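Local coordinates for protein peptidoglycan-N-acetylmuramic acid deacetylase PdaC (Bacillus subtilis subsp. subtilis str. 168, PDB 6H8N) that removes acetyl groups from N-acetylmuramic acid residues of peptidoglycan through its zinc-dependent NodB-type catalytic domain, the part present here, and so confers lysozyme resistance, at residues A[46-51]-A[92-97]; A[71-76]-A[84-89]; A[104-109]-A[125-130]; A[140-145]-A[170-175]. The protein carries 1 engineered substitution. All blocks are in the same frame, centred on the assembly; numbering follows the deposited sequence.

Contact 1: A[46-51]-A[92-97]; sequences SRVQYY and DIIEKI
Arg-47 NH1 is the best-held polar atom, gripped by two hydrogen bonds: it donates to Pro-20 O and to Asn-21 OD1. That grip lies off the interface with 92-97, where no hydrogen bond forms and branched aliphatic side chains do the work. Val-48 is the centre of it. With CG1 anti to the backbone N (chi1 171°), this methyl points into the other helix and meets three isoleucines: it lies 4.0 Å from CG2 of Ile-93 and 4.2 Å from CG1 of Ile-94. CD1 of Ile-97 approaches the same CG1 obliquely at 3.4 Å, tighter than usual van der Waals contact, although Ile-97 has two conformers and the distance applies to one of them. In the NodB homology domain, a distorted β/α barrel, the two helices lie side by side outside the parallel strands, their local axes 9.3 Å apart and crossing at 24°. Val-48 and Ile-94 both rest on Val-43 of strand 40-43, so branched aliphatic residues suit this buried layer between helices and sheet. Toward the surface Gln-49 takes over. Its CB lies 4.1 Å from CG1 of Ile-93, which it crosses at about a right angle, and its extended chain runs on past that isoleucine, OE1 of Gln-49 lying 4.2 Å from CD1 of Ile-93.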
loop_
_atom_site.group_PDB
_atom_site.type_symbol
_atom_site.label_atom_id
_atom_site.label_comp_id
_atom_site.label_asym_id
_atom_site.label_seq_id
_atom_site.Cartn_x
_atom_site.Cartn_y
_atom_site.Cartn_z
ATOM N N SER A 46 1.770 5.612 -15.011
ATOM C CA SER A 46 1.518 5.094 -16.359
ATOM C C SER A 46 0.342 4.120 -16.378
ATOM O O SER A 46 -0.467 4.110 -17.314
ATOM C CB SER A 46 2.788 4.447 -16.908
ATOM O OG SER A 46 3.220 3.368 -16.098
ATOM N N ARG A 47 0.224 3.278 -15.352
ATOM C CA ARG A 47 -0.874 2.317 -15.285
ATOM C C ARG A 47 -2.199 2.955 -14.891
ATOM O O ARG A 47 -3.254 2.505 -15.347
ATOM C CB ARG A 47 -0.534 1.159 -14.341
ATOM C CG ARG A 47 0.321 0.107 -15.032
ATOM C CD ARG A 47 0.579 -1.121 -14.170
ATOM N NE ARG A 47 1.114 -2.207 -14.965
ATOM C CZ ARG A 47 0.387 -3.108 -15.610
ATOM N NH1 ARG A 47 -0.919 -3.128 -15.513
ATOM N NH2 ARG A 47 0.995 -4.048 -16.324
ATOM N N VAL A 48 -2.183 3.985 -14.041
ATOM C CA VAL A 48 -3.392 4.760 -13.800
ATOM C C VAL A 48 -3.924 5.315 -15.117
ATOM O O VAL A 48 -5.129 5.292 -15.371
ATOM C CB VAL A 48 -3.124 5.870 -12.764
ATOM C CG1 VAL A 48 -4.289 6.809 -12.674
ATOM C CG2 VAL A 48 -2.809 5.274 -11.421
ATOM N N GLN A 49 -3.027 5.822 -15.964
ATOM C CA GLN A 49 -3.438 6.376 -17.248
ATOM C C GLN A 49 -4.067 5.304 -18.126
ATOM O O GLN A 49 -5.069 5.559 -18.797
ATOM C CB GLN A 49 -2.237 7.017 -17.941
ATOM C CG GLN A 49 -2.586 7.801 -19.204
ATOM C CD GLN A 49 -1.411 8.623 -19.682
ATOM O OE1 GLN A 49 -1.477 9.862 -19.720
ATOM N NE2 GLN A 49 -0.320 7.963 -20.004
ATOM N N TYR A 50 -3.521 4.086 -18.107
ATOM C CA TYR A 50 -4.093 2.994 -18.883
ATOM C C TYR A 50 -5.419 2.511 -18.323
ATOM O O TYR A 50 -6.286 2.062 -19.089
ATOM C CB TYR A 50 -3.129 1.805 -18.902
ATOM C CG TYR A 50 -1.921 1.931 -19.824
ATOM C CD1 TYR A 50 -2.047 2.316 -21.138
ATOM C CD2 TYR A 50 -0.633 1.667 -19.349
ATOM C CE1 TYR A 50 -0.923 2.406 -21.979
ATOM C CE2 TYR A 50 0.485 1.767 -20.172
ATOM C CZ TYR A 50 0.330 2.138 -21.487
ATOM O OH TYR A 50 1.426 2.236 -22.331
ATOM N N TYR A 51 -5.593 2.565 -16.995
ATOM C CA TYR A 51 -6.671 1.861 -16.301
ATOM C C TYR A 51 -7.362 2.776 -15.294
ATOM O O TYR A 51 -7.443 2.463 -14.096
ATOM C CB TYR A 51 -6.089 0.637 -15.599
ATOM C CG TYR A 51 -5.453 -0.384 -16.525
ATOM C CD1 TYR A 51 -6.200 -1.003 -17.517
ATOM C CD2 TYR A 51 -4.122 -0.737 -16.397
ATOM C CE1 TYR A 51 -5.628 -1.956 -18.346
ATOM C CE2 TYR A 51 -3.552 -1.687 -17.222
ATOM C CZ TYR A 51 -4.324 -2.293 -18.188
ATOM O OH TYR A 51 -3.785 -3.257 -19.015
ATOM N N ASP A 92 -0.494 14.145 -10.810
ATOM C CA ASP A 92 -1.338 14.842 -11.769
ATOM C C ASP A 92 -2.342 13.909 -12.430
ATOM O O ASP A 92 -3.514 14.272 -12.583
ATOM C CB ASP A 92 -0.477 15.543 -12.833
ATOM C CG ASP A 92 0.297 16.726 -12.288
ATOM O OD1 ASP A 92 0.006 17.182 -11.166
ATOM O OD2 ASP A 92 1.208 17.211 -13.007
ATOM N N ILE A 93 -1.927 12.705 -12.837
ATOM C CA ILE A 93 -2.882 11.816 -13.499
ATOM C C ILE A 93 -3.945 11.348 -12.510
ATOM O O ILE A 93 -5.131 11.240 -12.849
ATOM C CB ILE A 93 -2.192 10.650 -14.239
ATOM C CG1 ILE A 93 -3.173 9.894 -15.143
ATOM C CG2 ILE A 93 -1.561 9.645 -13.265
ATOM C CD1 ILE A 93 -3.712 10.715 -16.310
ATOM N N ILE A 94 -3.542 11.063 -11.269
ATOM C CA ILE A 94 -4.516 10.647 -10.266
ATOM C C ILE A 94 -5.528 11.762 -10.031
ATOM O O ILE A 94 -6.738 11.520 -9.972
ATOM C CB ILE A 94 -3.803 10.215 -8.981
ATOM C CG1 ILE A 94 -2.989 8.949 -9.245
ATOM C CG2 ILE A 94 -4.798 10.029 -7.822
ATOM C CD1 ILE A 94 -2.015 8.617 -8.137
ATOM N N GLU A 95 -5.053 13.010 -9.935
ATOM C CA GLU A 95 -5.951 14.149 -9.744
ATOM C C GLU A 95 -6.896 14.325 -10.929
ATOM O O GLU A 95 -8.095 14.583 -10.749
ATOM C CB GLU A 95 -5.104 15.404 -9.533
ATOM C CG GLU A 95 -5.816 16.746 -9.744
ATOM C CD GLU A 95 -6.851 17.058 -8.691
ATOM O OE1 GLU A 95 -7.537 18.092 -8.851
ATOM O OE2 GLU A 95 -6.978 16.308 -7.714
ATOM N N LYS A 96 -6.379 14.183 -12.146
ATOM C CA LYS A 96 -7.177 14.386 -13.354
ATOM C C LYS A 96 -8.308 13.378 -13.475
ATOM O O LYS A 96 -9.367 13.696 -14.029
ATOM C CB LYS A 96 -6.260 14.288 -14.572
ATOM C CG LYS A 96 -6.875 14.598 -15.909
ATOM C CD LYS A 96 -5.769 14.751 -16.955
ATOM C CE LYS A 96 -5.765 13.606 -17.944
ATOM N NZ LYS A 96 -6.945 13.677 -18.848
ATOM N N ILE A 97 -8.094 12.155 -13.010
ATOM C CA ILE A 97 -9.099 11.106 -13.109
ATOM C C ILE A 97 -10.087 11.155 -11.954
ATOM O O ILE A 97 -11.266 10.850 -12.139
ATOM C CB ILE A 97 -8.400 9.737 -13.186
ATOM C CG1 ILE A 97 -7.641 9.615 -14.508
ATOM C CG2 ILE A 97 -9.401 8.594 -12.994
ATOM C CD1 ILE A 97 -6.629 8.520 -14.502
#

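Contact 2: A[71-76]-A[84-89]; sequences SHPLLT and LKQIND. With ZN (zinc ion), chain C.
The His-x-x-x-His zinc motif of the NodB domain, His-68 to His-72, is continued by a loop that Gln-86 of helix 80-98 holds. His-72 turns away from the helix and binds zinc through NE2 at 2.0 Å, with Asp-18 and His-68 as the other protein ligands. Its neighbour Ser-71 is grasped by both ends of the Gln-86 amide. OE1 accepts the backbone N of Ser-71 at 3.0 Å, on a lone pair in the carbonyl plane, and also takes Trp-70 N. NE2 donates to OG of Ser-71 at 2.9 Å, close to the amide plane. Glutamine suits the place because one flat group supplies acceptor and donor together, and its chain, bent at chi2 (-85°), delivers them to the loop. These bonds, two to Ser-71 and one from Trp-70 N, fix the amide's rotation. Pro-73 meets it tip to tip, its CG 3.5 Å from CD of Gln-86. Deeper in, Leu-75 CD2 lies 4.0 Å from Gln-86 CB, while Leu-75 CD1 meets CD1 of Ile-87 at 4.1 Å.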
loop_
_atom_site.group_PDB
_atom_site.type_symbol
_atom_site.label_atom_id
_atom_site.label_comp_id
_atom_site.label_asym_id
_atom_site.label_seq_id
_atom_site.Cartn_x
_atom_site.Cartn_y
_atom_site.Cartn_z
ATOM N N SER A 71 6.889 5.559 -13.995
ATOM C CA SER A 71 7.360 4.428 -14.795
ATOM C C SER A 71 8.371 3.554 -14.052
ATOM O O SER A 71 9.059 2.743 -14.685
ATOM C CB SER A 71 7.953 4.924 -16.121
ATOM O OG SER A 71 9.005 5.821 -15.865
ATOM N N HIS A 72 8.464 3.679 -12.735
ATOM C CA HIS A 72 9.213 2.746 -11.877
ATOM C C HIS A 72 10.733 2.825 -12.022
ATOM O O HIS A 72 11.395 1.803 -11.829
ATOM C CB HIS A 72 8.772 1.285 -12.109
ATOM C CG HIS A 72 8.784 0.442 -10.865
ATOM N ND1 HIS A 72 9.924 -0.145 -10.367
ATOM C CD2 HIS A 72 7.784 0.090 -10.023
ATOM C CE1 HIS A 72 9.633 -0.798 -9.258
ATOM N NE2 HIS A 72 8.337 -0.680 -9.029
ATOM N N PRO A 73 11.340 3.980 -12.293
ATOM C CA PRO A 73 12.797 4.057 -12.199
ATOM C C PRO A 73 13.228 4.041 -10.745
ATOM O O PRO A 73 12.473 4.392 -9.837
ATOM C CB PRO A 73 13.112 5.417 -12.826
ATOM C CG PRO A 73 11.939 6.260 -12.425
ATOM C CD PRO A 73 10.746 5.321 -12.482
ATOM N N LEU A 74 14.483 3.665 -10.515
ATOM C CA LEU A 74 15.116 3.949 -9.241
ATOM C C LEU A 74 15.352 5.452 -9.164
ATOM O O LEU A 74 16.136 6.006 -9.950
ATOM C CB LEU A 74 16.426 3.168 -9.125
ATOM C CG LEU A 74 17.249 3.409 -7.864
ATOM C CD1 LEU A 74 16.442 3.141 -6.580
ATOM C CD2 LEU A 74 18.495 2.510 -7.897
ATOM N N LEU A 75 14.668 6.124 -8.235
ATOM C CA LEU A 75 14.630 7.585 -8.263
ATOM C C LEU A 75 15.989 8.194 -7.950
ATOM O O LEU A 75 16.273 9.323 -8.373
ATOM C CB LEU A 75 13.581 8.114 -7.287
ATOM C CG LEU A 75 12.126 7.794 -7.650
ATOM C CD1 LEU A 75 11.217 8.195 -6.499
ATOM C CD2 LEU A 75 11.713 8.462 -8.934
ATOM N N THR A 76 16.829 7.474 -7.211
ATOM C CA THR A 76 18.171 7.941 -6.890
ATOM C C THR A 76 19.119 7.853 -8.081
ATOM O O THR A 76 20.229 8.391 -7.991
ATOM C CB THR A 76 18.715 7.133 -5.712
ATOM O OG1 THR A 76 18.650 5.743 -6.027
ATOM C CG2 THR A 76 17.902 7.404 -4.452
ATOM N N LEU A 84 11.395 14.315 -9.243
ATOM C CA LEU A 84 10.189 15.046 -8.872
ATOM C C LEU A 84 9.157 14.999 -9.984
ATOM O O LEU A 84 7.954 14.936 -9.707
ATOM C CB LEU A 84 10.541 16.490 -8.486
ATOM C CG LEU A 84 11.376 16.613 -7.216
ATOM C CD1 LEU A 84 11.759 18.079 -6.969
ATOM C CD2 LEU A 84 10.662 16.030 -5.994
ATOM N N LYS A 85 9.585 15.000 -11.243
ATOM C CA LYS A 85 8.641 14.880 -12.342
ATOM C C LYS A 85 7.937 13.522 -12.328
ATOM O O LYS A 85 6.742 13.437 -12.640
ATOM C CB LYS A 85 9.344 15.124 -13.669
ATOM C CG LYS A 85 8.419 15.191 -14.845
ATOM C CD LYS A 85 9.171 15.660 -16.076
ATOM C CE LYS A 85 8.216 16.013 -17.198
ATOM N NZ LYS A 85 7.327 14.882 -17.553
ATOM N N GLN A 86 8.664 12.444 -12.012
ATOM C CA GLN A 86 8.031 11.133 -11.875
ATOM C C GLN A 86 6.911 11.186 -10.841
ATOM O O GLN A 86 5.804 10.676 -11.072
ATOM C CB GLN A 86 9.077 10.103 -11.451
ATOM C CG GLN A 86 9.989 9.614 -12.560
ATOM C CD GLN A 86 9.389 8.484 -13.349
ATOM O OE1 GLN A 86 8.575 7.700 -12.845
ATOM N NE2 GLN A 86 9.789 8.366 -14.600
ATOM N N ILE A 87 7.189 11.803 -9.703
ATOM C CA ILE A 87 6.204 11.884 -8.630
ATOM C C ILE A 87 5.063 12.812 -9.016
ATOM O O ILE A 87 3.886 12.455 -8.889
ATOM C CB ILE A 87 6.880 12.310 -7.315
ATOM C CG1 ILE A 87 7.954 11.297 -6.901
ATOM C CG2 ILE A 87 5.853 12.493 -6.195
ATOM C CD1 ILE A 87 7.540 9.854 -6.877
ATOM N N ASN A 88 5.390 14.009 -9.521
ATOM C CA ASN A 88 4.354 14.992 -9.818
ATOM C C ASN A 88 3.487 14.561 -10.992
ATOM O O ASN A 88 2.269 14.792 -10.980
ATOM C CB ASN A 88 4.973 16.374 -10.041
ATOM C CG ASN A 88 5.477 16.974 -8.774
ATOM O OD1 ASN A 88 4.918 16.742 -7.698
ATOM N ND2 ASN A 88 6.537 17.761 -8.875
ATOM N N ASP A 89 4.066 13.911 -12.003
ATOM C CA ASP A 89 3.238 13.426 -13.102
ATOM C C ASP A 89 2.219 12.412 -12.600
ATOM O O ASP A 89 1.106 12.325 -13.133
ATOM C CB ASP A 89 4.081 12.767 -14.196
ATOM C CG ASP A 89 4.849 13.760 -15.048
ATOM O OD1 ASP A 89 4.569 14.972 -14.970
ATOM O OD2 ASP A 89 5.730 13.288 -15.806
HETATM ZN ZN ZN C . 7.122 -1.301 -7.548
#

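Contact 3: A[104-109]-A[125-130]; sequences LVRPPY and ALWDVD. With PO4 (phosphate ion), chain D.
Arg-106 and Trp-127 cross at about a right angle beside the active site, the arginine opening the Arg-x-Pro-Tyr-type motif of NodB deacetylases. Their planes stand 80° apart: the indole presents its edge to a face of the guanidinium, CE3 of Trp-127 lying 3.8 Å from NE of Arg-106. CG anti to the backbone N and a bend at chi3 (-80°) bring NE in-plane to O of Ala-125, a nearly straight bond of 2.9 Å. NH2 adds a weak bond to O of Leu-126, also 2.9 Å. Arginine suits the place because its several N-H groups can serve different partners: NH1 bonds Thr-15 OG1 and OG of Ser-17, the engineered residue at the position assigned by similarity to the proton acceptor. The backbones join as well, Ala-125 N donating to Val-105 O at 2.9 Å just past the end of strand 123-124. CD2 of Leu-126 meets CD of Pro-107 crosswise at 4.0 Å. Farther along, the backbone N of Tyr-109 donates to O4 of a phosphate ion at 2.7 Å.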
loop_
_atom_site.group_PDB
_atom_site.type_symbol
_atom_site.label_atom_id
_atom_site.label_comp_id
_atom_site.label_asym_id
_atom_site.label_seq_id
_atom_site.Cartn_x
_atom_site.Cartn_y
_atom_site.Cartn_z
ATOM N N LEU A 104 0.799 9.794 0.468
ATOM C CA LEU A 104 1.826 8.787 0.688
ATOM C C LEU A 104 2.583 8.537 -0.603
ATOM O O LEU A 104 1.980 8.399 -1.672
ATOM C CB LEU A 104 1.205 7.464 1.137
ATOM C CG LEU A 104 0.301 7.493 2.364
ATOM C CD1 LEU A 104 -0.328 6.127 2.578
ATOM C CD2 LEU A 104 1.090 7.912 3.577
ATOM N N VAL A 105 3.905 8.433 -0.499
ATOM C CA VAL A 105 4.745 8.064 -1.627
ATOM C C VAL A 105 5.563 6.839 -1.246
ATOM O O VAL A 105 6.027 6.717 -0.106
ATOM C CB VAL A 105 5.649 9.234 -2.080
ATOM C CG1 VAL A 105 6.639 9.638 -0.996
ATOM C CG2 VAL A 105 6.374 8.906 -3.397
ATOM N N ARG A 106 5.726 5.929 -2.199
ATOM C CA ARG A 106 6.547 4.738 -2.007
ATOM C C ARG A 106 7.566 4.708 -3.137
ATOM O O ARG A 106 7.234 4.321 -4.268
ATOM C CB ARG A 106 5.686 3.492 -1.988
ATOM C CG ARG A 106 6.473 2.211 -1.826
ATOM C CD ARG A 106 5.557 1.034 -1.616
ATOM N NE ARG A 106 5.082 0.921 -0.246
ATOM C CZ ARG A 106 4.280 -0.046 0.179
ATOM N NH1 ARG A 106 3.819 -0.961 -0.672
ATOM N NH2 ARG A 106 3.947 -0.111 1.458
ATOM N N PRO A 107 8.802 5.135 -2.891
ATOM C CA PRO A 107 9.799 5.171 -3.968
ATOM C C PRO A 107 10.088 3.770 -4.467
ATOM O O PRO A 107 10.262 2.858 -3.650
ATOM C CB PRO A 107 11.028 5.765 -3.272
ATOM C CG PRO A 107 10.449 6.631 -2.182
ATOM C CD PRO A 107 9.280 5.802 -1.671
ATOM N N PRO A 108 10.158 3.565 -5.783
ATOM C CA PRO A 108 10.513 2.245 -6.325
ATOM C C PRO A 108 11.767 1.678 -5.678
ATOM O O PRO A 108 12.764 2.383 -5.474
ATOM C CB PRO A 108 10.729 2.534 -7.808
ATOM C CG PRO A 108 9.736 3.637 -8.080
ATOM C CD PRO A 108 9.829 4.509 -6.866
ATOM N N TYR A 109 11.716 0.376 -5.373
ATOM C CA TYR A 109 12.824 -0.378 -4.777
ATOM C C TYR A 109 13.224 0.119 -3.396
ATOM O O TYR A 109 14.251 -0.319 -2.865
ATOM C CB TYR A 109 14.063 -0.461 -5.692
ATOM C CG TYR A 109 13.719 -0.707 -7.140
ATOM C CD1 TYR A 109 13.279 -1.946 -7.574
ATOM C CD2 TYR A 109 13.805 0.316 -8.079
ATOM C CE1 TYR A 109 12.947 -2.174 -8.882
ATOM C CE2 TYR A 109 13.487 0.106 -9.386
ATOM C CZ TYR A 109 13.054 -1.142 -9.800
ATOM O OH TYR A 109 12.711 -1.368 -11.110
ATOM N N ALA A 125 6.175 5.889 2.674
ATOM C CA ALA A 125 5.526 4.717 3.250
ATOM C C ALA A 125 6.159 3.466 2.660
ATOM O O ALA A 125 5.894 3.112 1.506
ATOM C CB ALA A 125 4.037 4.745 2.946
ATOM N N LEU A 126 6.997 2.803 3.451
ATOM C CA LEU A 126 7.640 1.564 3.040
ATOM C C LEU A 126 6.932 0.378 3.684
ATOM O O LEU A 126 5.701 0.346 3.683
ATOM C CB LEU A 126 9.147 1.640 3.283
ATOM C CG LEU A 126 9.820 2.802 2.533
ATOM C CD1 LEU A 126 11.319 2.732 2.730
ATOM C CD2 LEU A 126 9.476 2.853 1.045
ATOM N N TRP A 127 7.652 -0.618 4.194
ATOM C CA TRP A 127 6.997 -1.860 4.599
ATOM C C TRP A 127 7.890 -2.609 5.583
ATOM O O TRP A 127 9.087 -2.326 5.708
ATOM C CB TRP A 127 6.691 -2.741 3.387
ATOM C CG TRP A 127 7.916 -3.050 2.620
ATOM C CD1 TRP A 127 8.787 -4.069 2.861
ATOM C CD2 TRP A 127 8.455 -2.311 1.518
ATOM N NE1 TRP A 127 9.834 -4.012 1.983
ATOM C CE2 TRP A 127 9.660 -2.940 1.144
ATOM C CE3 TRP A 127 8.034 -1.184 0.803
ATOM C CZ2 TRP A 127 10.452 -2.470 0.091
ATOM C CZ3 TRP A 127 8.810 -0.734 -0.237
ATOM C CH2 TRP A 127 10.015 -1.379 -0.588
ATOM N N ASP A 128 7.293 -3.600 6.251
ATOM C CA ASP A 128 7.980 -4.462 7.226
ATOM C C ASP A 128 8.174 -5.888 6.737
ATOM O O ASP A 128 9.110 -6.563 7.186
ATOM C CB ASP A 128 7.160 -4.578 8.525
ATOM C CG ASP A 128 6.924 -3.273 9.186
ATOM O OD1 ASP A 128 7.906 -2.565 9.492
ATOM O OD2 ASP A 128 5.759 -2.949 9.419
ATOM N N VAL A 129 7.277 -6.392 5.904
ATOM C CA VAL A 129 7.242 -7.794 5.509
ATOM C C VAL A 129 7.170 -7.842 3.995
ATOM O O VAL A 129 6.263 -7.258 3.395
ATOM C CB VAL A 129 6.023 -8.503 6.118
ATOM C CG1 VAL A 129 5.904 -9.907 5.562
ATOM C CG2 VAL A 129 6.096 -8.531 7.632
ATOM N N ASP A 130 8.114 -8.543 3.378
ATOM C CA ASP A 130 8.225 -8.600 1.923
ATOM C C ASP A 130 8.486 -10.051 1.525
ATOM O O ASP A 130 9.624 -10.541 1.662
ATOM C CB ASP A 130 9.338 -7.679 1.433
ATOM C CG ASP A 130 9.535 -7.726 -0.064
ATOM O OD1 ASP A 130 8.775 -8.416 -0.786
ATOM O OD2 ASP A 130 10.483 -7.036 -0.521
HETATM P P PO4 D . 9.044 -2.551 -5.602
HETATM O O1 PO4 D . 10.187 -3.370 -6.259
HETATM O O2 PO4 D . 8.711 -3.220 -4.280
HETATM O O3 PO4 D . 7.851 -2.696 -6.488
HETATM O O4 PO4 D . 9.474 -1.123 -5.484
#

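Contact 4: A[140-145]-A[170-175]; sequences KTIVDR and DEIIKK
Glu-171 leads across the interface between helices 139-149 and 163-178, which are linked through strand 155-159 in the β/α barrel of the NodB domain; their local axes cross at -30°. Its CB lies 4.0 Å from CG2 of Val-143, and CG, anti to the backbone N, comes within 3.9 Å of Val-143 CG1. From there the extended chain passes the valine at about a right angle, CD lying 3.8 Å from CG1 of Val-143. At the tip OE1 nears Val-143 CG2 at 3.9 Å, while OE2 lies 3.7 Å from CG1 of Val-143 and also accepts NZ of Lys-175 on its anti lone pair at 2.8 Å. Glutamate fits this border because its methylenes can lie on a buried valine while the carboxylate pairs one helical turn on. Deeper, among buried apolar side chains, CG1 of Ile-172 packs 4.1 Å from CA of Val-143. Outward, Lys-140 and Asp-144 form a second salt bridge, and a water accepting from Lys-175 NZ at 3.0 Å donates to Asp-144 OD1.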
loop_
_atom_site.group_PDB
_atom_site.type_symbol
_atom_site.label_atom_id
_atom_site.label_comp_id
_atom_site.label_asym_id
_atom_site.label_seq_id
_atom_site.Cartn_x
_atom_site.Cartn_y
_atom_site.Cartn_z
ATOM N N LYS A 140 1.678 -20.641 -2.699
ATOM C CA LYS A 140 1.855 -21.120 -1.343
ATOM C C LYS A 140 3.108 -20.555 -0.699
ATOM O O LYS A 140 3.125 -20.319 0.507
ATOM C CB LYS A 140 1.892 -22.650 -1.335
ATOM C CG LYS A 140 1.703 -23.245 0.034
ATOM C CD LYS A 140 1.659 -24.785 0.000
ATOM C CE LYS A 140 1.330 -25.349 1.367
ATOM N NZ LYS A 140 1.802 -24.482 2.510
ATOM N N THR A 141 4.163 -20.351 -1.478
ATOM C CA THR A 141 5.379 -19.756 -0.933
ATOM C C THR A 141 5.103 -18.348 -0.415
ATOM O O THR A 141 5.550 -17.984 0.674
ATOM C CB THR A 141 6.479 -19.733 -1.992
ATOM O OG1 THR A 141 6.817 -21.079 -2.356
ATOM C CG2 THR A 141 7.735 -19.039 -1.481
ATOM N N ILE A 142 4.368 -17.557 -1.191
ATOM C CA ILE A 142 4.016 -16.197 -0.781
ATOM C C ILE A 142 3.139 -16.219 0.467
ATOM O O ILE A 142 3.393 -15.489 1.435
ATOM C CB ILE A 142 3.332 -15.457 -1.943
ATOM C CG1 ILE A 142 4.259 -15.353 -3.153
ATOM C CG2 ILE A 142 2.862 -14.076 -1.499
ATOM C CD1 ILE A 142 3.514 -15.118 -4.434
ATOM N N VAL A 143 2.073 -17.030 0.454
ATOM C CA VAL A 143 1.176 -17.104 1.601
ATOM C C VAL A 143 1.946 -17.459 2.858
ATOM O O VAL A 143 1.784 -16.833 3.914
ATOM C CB VAL A 143 0.053 -18.122 1.337
ATOM C CG1 VAL A 143 -0.762 -18.364 2.588
ATOM C CG2 VAL A 143 -0.843 -17.680 0.215
ATOM N N ASP A 144 2.774 -18.502 2.781
ATOM C CA ASP A 144 3.430 -18.979 3.990
ATOM C C ASP A 144 4.426 -17.957 4.519
ATOM O O ASP A 144 4.533 -17.776 5.737
ATOM C CB ASP A 144 4.083 -20.346 3.762
ATOM C CG ASP A 144 3.062 -21.456 3.650
ATOM O OD1 ASP A 144 1.852 -21.178 3.710
ATOM O OD2 ASP A 144 3.475 -22.632 3.475
ATOM N N ARG A 145 5.149 -17.270 3.633
ATOM C CA ARG A 145 6.082 -16.238 4.080
ATOM C C ARG A 145 5.329 -15.113 4.793
ATOM O O ARG A 145 5.712 -14.676 5.889
ATOM C CB ARG A 145 6.886 -15.691 2.889
ATOM C CG ARG A 145 7.958 -16.620 2.336
ATOM C CD ARG A 145 8.838 -15.974 1.232
ATOM N NE ARG A 145 9.832 -15.055 1.806
ATOM C CZ ARG A 145 10.889 -14.547 1.161
ATOM N NH1 ARG A 145 11.724 -13.735 1.801
ATOM N NH2 ARG A 145 11.121 -14.825 -0.114
ATOM N N ASP A 170 -5.668 -13.280 -1.829
ATOM C CA ASP A 170 -6.982 -13.742 -1.379
ATOM C C ASP A 170 -6.866 -14.620 -0.147
ATOM O O ASP A 170 -7.619 -14.449 0.821
ATOM C CB ASP A 170 -7.704 -14.501 -2.488
ATOM C CG ASP A 170 -9.076 -14.994 -2.041
ATOM O OD1 ASP A 170 -10.015 -14.182 -1.959
ATOM O OD2 ASP A 170 -9.218 -16.202 -1.726
ATOM N N GLU A 171 -5.946 -15.586 -0.173
ATOM C CA GLU A 171 -5.770 -16.489 0.953
ATOM C C GLU A 171 -5.251 -15.747 2.180
ATOM O O GLU A 171 -5.686 -16.021 3.305
ATOM C CB GLU A 171 -4.842 -17.641 0.550
ATOM C CG GLU A 171 -4.589 -18.616 1.667
ATOM C CD GLU A 171 -3.953 -19.909 1.240
ATOM O OE1 GLU A 171 -3.822 -20.155 0.034
ATOM O OE2 GLU A 171 -3.572 -20.664 2.150
ATOM N N ILE A 172 -4.326 -14.800 1.988
ATOM C CA ILE A 172 -3.811 -14.000 3.101
ATOM C C ILE A 172 -4.928 -13.183 3.731
ATOM O O ILE A 172 -5.047 -13.102 4.955
ATOM C CB ILE A 172 -2.643 -13.124 2.617
ATOM C CG1 ILE A 172 -1.411 -13.995 2.320
ATOM C CG2 ILE A 172 -2.331 -12.009 3.610
ATOM C CD1 ILE A 172 -0.443 -13.326 1.398
ATOM N N ILE A 173 -5.734 -12.536 2.901
ATOM C CA ILE A 173 -6.850 -11.740 3.411
ATOM C C ILE A 173 -7.794 -12.615 4.226
ATOM O O ILE A 173 -8.218 -12.251 5.329
ATOM C CB ILE A 173 -7.569 -11.040 2.251
ATOM C CG1 ILE A 173 -6.685 -9.922 1.675
ATOM C CG2 ILE A 173 -8.938 -10.491 2.706
ATOM C CD1 ILE A 173 -7.088 -9.467 0.292
ATOM N N LYS A 174 -8.124 -13.797 3.707
ATOM C CA LYS A 174 -9.008 -14.703 4.440
ATOM C C LYS A 174 -8.395 -15.122 5.773
ATOM O O LYS A 174 -9.053 -15.078 6.821
ATOM C CB LYS A 174 -9.306 -15.934 3.607
ATOM C CG LYS A 174 -10.264 -16.886 4.317
ATOM C CD LYS A 174 -10.472 -18.178 3.554
ATOM C CE LYS A 174 -11.618 -19.003 4.142
ATOM N NZ LYS A 174 -12.934 -18.302 4.006
ATOM N N LYS A 175 -7.147 -15.561 5.750
ATOM C CA LYS A 175 -6.532 -16.075 6.969
ATOM C C LYS A 175 -6.336 -14.985 8.017
ATOM O O LYS A 175 -6.555 -15.219 9.206
ATOM C CB LYS A 175 -5.230 -16.800 6.643
ATOM C CG LYS A 175 -5.475 -18.100 5.918
ATOM C CD LYS A 175 -4.216 -18.892 5.713
ATOM C CE LYS A 175 -4.570 -20.325 5.324
ATOM N NZ LYS A 175 -3.392 -21.095 4.929
HETATM O O HOH W 1 -0.465 -22.221 2.378
HETATM O O HOH W 2 -0.564 -20.379 5.808
#

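In the fold
Contacts 1 and 2 share helix 80-98, contact 2 nested in the loop that contact 1 closes, with centres 14 Å apart. Contact 2 supplies one zinc ligand, His-72, and touches contact 3, where ND1 of His-72 and OH of Tyr-109 lie 3.1 Å apart, probably hydrogen-bonded. The phosphate, likely from the crystallisation liquor, is hydrogen-bonded to Tyr-109 and His-159, the proton donor by similarity, and may mark the substrate pocket. Contact 4 lies on the opposite side of the chain's centre from contact 2, about 31 Å away between centres; its Ile-142 side chain nevertheless comes within about 4 Å of that of Asp-133, thought to raise the catalytic histidine's pKa. Contact 1 stays back, Val-48's side chain about 13 Å from the zinc.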